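Local coordinates for Csc2 (Thermofilum pendens, PDB 4TXD), which is a zinc-containing Cas7-family protein of the type I-D CRISPR system that binds RNA, probably as part of the prokaryotic immune response, at residues G130-D134 and L135-K139. Numbering follows the deposited sequence.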
ATOM      1  N   GLY A 130     -10.421 -13.150  19.884  1.00 31.84           N
ATOM      2  CA  GLY A 130     -10.108 -13.882  21.082  1.00 36.60           C
ATOM      3  C   GLY A 130      -8.653 -14.282  21.157  1.00 33.60           C
ATOM      4  O   GLY A 130      -8.052 -14.206  22.184  1.00 32.71           O
ATOM      5  N   LYS A 131      -8.113 -14.701  20.037  1.00 28.48           N
ATOM      6  CA  LYS A 131      -6.730 -15.057  19.955  1.00 35.38           C
ATOM      7  C   LYS A 131      -5.818 -13.872  20.220  1.00 29.67           C
ATOM      8  O   LYS A 131      -4.818 -14.005  20.844  1.00 29.94           O
ATOM      9  CB  LYS A 131      -6.431 -15.672  18.622  1.00 35.93           C
ATOM     10  CG  LYS A 131      -4.974 -15.970  18.439  1.00 42.29           C
ATOM     11  CD  LYS A 131      -4.771 -17.148  17.523  1.00 64.34           C
ATOM     12  CE  LYS A 131      -3.310 -17.341  17.166  1.00 60.15           C
ATOM     13  NZ  LYS A 131      -3.110 -17.772  15.759  1.00 62.35           N
ATOM     14  N   ALA A 132      -6.213 -12.710  19.747  1.00 30.92           N
ATOM     15  CA  ALA A 132      -5.506 -11.487  20.019  1.00 33.08           C
ATOM     16  C   ALA A 132      -5.517 -11.139  21.493  1.00 35.06           C
ATOM     17  O   ALA A 132      -4.556 -10.684  22.012  1.00 30.02           O
ATOM     18  CB  ALA A 132      -6.075 -10.359  19.203  1.00 25.83           C
ATOM     19  N   LYS A 133      -6.643 -11.353  22.143  1.00 31.88           N
ATOM     20  CA  LYS A 133      -6.751 -11.144  23.570  1.00 36.28           C
ATOM     21  C   LYS A 133      -5.778 -12.031  24.329  1.00 32.03           C
ATOM     22  O   LYS A 133      -5.100 -11.591  25.199  1.00 32.15           O
ATOM     23  CB  LYS A 133      -8.163 -11.430  24.043  1.00 39.72           C
ATOM     24  CG  LYS A 133      -8.378 -11.118  25.502  1.00 41.46           C
ATOM     25  CD  LYS A 133      -9.839 -11.032  25.889  1.00 48.18           C
ATOM     26  CE  LYS A 133     -10.004 -10.797  27.381  1.00 50.87           C
ATOM     27  NZ  LYS A 133     -11.213 -11.456  27.922  1.00 68.32           N
ATOM     28  N   ASP A 134      -5.754 -13.295  23.969  1.00 31.21           N
ATOM     29  CA  ASP A 134      -4.823 -14.252  24.567  1.00 31.14           C
ATOM     30  C   ASP A 134      -3.371 -13.830  24.362  1.00 38.79           C
ATOM     31  O   ASP A 134      -2.499 -14.177  25.152  1.00 34.27           O
ATOM     32  CB  ASP A 134      -5.010 -15.655  23.975  1.00 30.17           C
ATOM     33  CG  ASP A 134      -6.365 -16.276  24.314  1.00 49.28           C
ATOM     34  OD1 ASP A 134      -7.077 -15.755  25.200  1.00 40.20           O
ATOM     35  OD2 ASP A 134      -6.711 -17.303  23.686  1.00 46.19           O
ATOM     36  N   LEU A 135      -3.105 -13.079  23.319  1.00 33.56           N
ATOM     37  CA  LEU A 135      -1.749 -12.687  22.999  1.00 36.75           C
ATOM     38  C   LEU A 135      -1.366 -11.381  23.645  1.00 33.73           C
ATOM     39  O   LEU A 135      -0.312 -10.870  23.416  1.00 30.18           O
ATOM     40  CB  LEU A 135      -1.582 -12.564  21.503  1.00 28.91           C
ATOM     41  CG  LEU A 135      -1.600 -13.840  20.704  1.00 32.22           C
ATOM     42  CD1 LEU A 135      -1.748 -13.525  19.237  1.00 33.00           C
ATOM     43  CD2 LEU A 135      -0.362 -14.645  20.956  1.00 32.44           C
ATOM     44  N   GLY A 136      -2.260 -10.854  24.443  1.00 29.59           N
ATOM     45  CA  GLY A 136      -1.971  -9.668  25.217  1.00 25.80           C
ATOM     46  C   GLY A 136      -2.524  -8.372  24.661  1.00 25.68           C
ATOM     47  O   GLY A 136      -2.455  -7.338  25.319  1.00 30.04           O
ATOM     48  N   PHE A 137      -3.074  -8.406  23.460  1.00 29.34           N
ATOM     49  CA  PHE A 137      -3.575  -7.198  22.858  1.00 27.44           C
ATOM     50  C   PHE A 137      -4.774  -6.599  23.588  1.00 30.61           C
ATOM     51  O   PHE A 137      -5.597  -7.304  24.081  1.00 31.54           O
ATOM     52  CB  PHE A 137      -3.864  -7.419  21.384  1.00 29.84           C
ATOM     53  CG  PHE A 137      -2.645  -7.663  20.562  1.00 29.33           C
ATOM     54  CD1 PHE A 137      -1.914  -6.617  20.070  1.00 24.78           C
ATOM     55  CD2 PHE A 137      -2.243  -8.919  20.283  1.00 21.93           C
ATOM     56  CE1 PHE A 137      -0.799  -6.839  19.339  1.00 22.82           C
ATOM     57  CE2 PHE A 137      -1.139  -9.140  19.541  1.00 27.31           C
ATOM     58  CZ  PHE A 137      -0.411  -8.099  19.064  1.00 21.53           C
ATOM     59  N   LYS A 138      -4.843  -5.288  23.619  1.00 28.00           N
ATOM     60  CA  LYS A 138      -5.826  -4.578  24.425  1.00 35.66           C
ATOM     61  C   LYS A 138      -7.044  -4.124  23.628  1.00 39.29           C
ATOM     62  O   LYS A 138      -8.144  -4.070  24.166  1.00 36.26           O
ATOM     63  CB  LYS A 138      -5.174  -3.363  25.094  1.00 29.73           C
ATOM     64  CG  LYS A 138      -4.209  -3.737  26.208  1.00 31.20           C
ATOM     65  CD  LYS A 138      -3.674  -2.498  26.912  1.00 33.67           C
ATOM     66  CE  LYS A 138      -2.718  -2.880  28.020  1.00 33.53           C
ATOM     67  NZ  LYS A 138      -2.123  -1.677  28.656  1.00 37.43           N
ATOM     68  N   LYS A 139      -6.863  -3.803  22.369  1.00 31.59           N
ATOM     69  CA  LYS A 139      -7.983  -3.376  21.564  1.00 41.28           C
ATOM     70  C   LYS A 139      -8.775  -4.557  21.046  1.00 40.34           C
ATOM     71  O   LYS A 139      -8.734  -4.867  19.895  1.00 40.66           O
ATOM     72  CB  LYS A 139      -7.498  -2.504  20.433  1.00 37.57           C
ATOM     73  CG  LYS A 139      -7.283  -1.076  20.869  1.00 57.01           C
ATOM     74  CD  LYS A 139      -6.010  -0.849  21.663  1.00 62.31           C
ATOM     75  CE  LYS A 139      -5.808   0.616  22.017  1.00 56.42           C
ATOM     76  NZ  LYS A 139      -5.184   1.385  20.926  1.00 45.64           N
TER
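Phe-137 folds back onto Ala-132 in a Schellman motif that ends helix 118-134. The backbone N of Phe-137 donates to Ala-132 O over 3.1 Å, tilted 25° from the carbonyl plane. The same oxygen lies at the edge of the Phe-137 ring, in its plane and 3.4 Å from CD2. The ring reaches this place because CG stands beside the backbone N and anti to the carbonyl carbon (chi1 -67°), which also brings CD2 to 4.2 Å from the methyl of Ala-132. Gly-136 N bonds to Lys-133 O from well above the carbonyl plane, and the positive phi of Gly-136 (101°) would jam a CB against the preceding carbonyl. Leu-135 N makes two weak bonds, to Lys-131 O and to Ala-132 O, while its side chain lies back along the last turn. There CG sits 3.2 Å from Lys-131 O, and CD1 meets CG of Lys-131, the two side chains passing at a slant. Shortening Leu-135 to an alanine would probably take this apolar contact from Lys-131 CG and uncover the Lys-131 carbonyl on that side. Helix 343-365 packs against this helix end: Ile-352 touches Lys-131 and Ala-132, Met-358 touches Phe-137, and Glu-356 touches Leu-135 and forms a salt bridge with Lys-131 NZ. The Phe-137 ring also meets that of Phe-167, and the Phe-137 side chain lies about 6 Å from that of the zinc ligand Asp-165, placing this helix end close to the zinc site. Phe-137 CB also lies 3.4 Å from Ala-132 O.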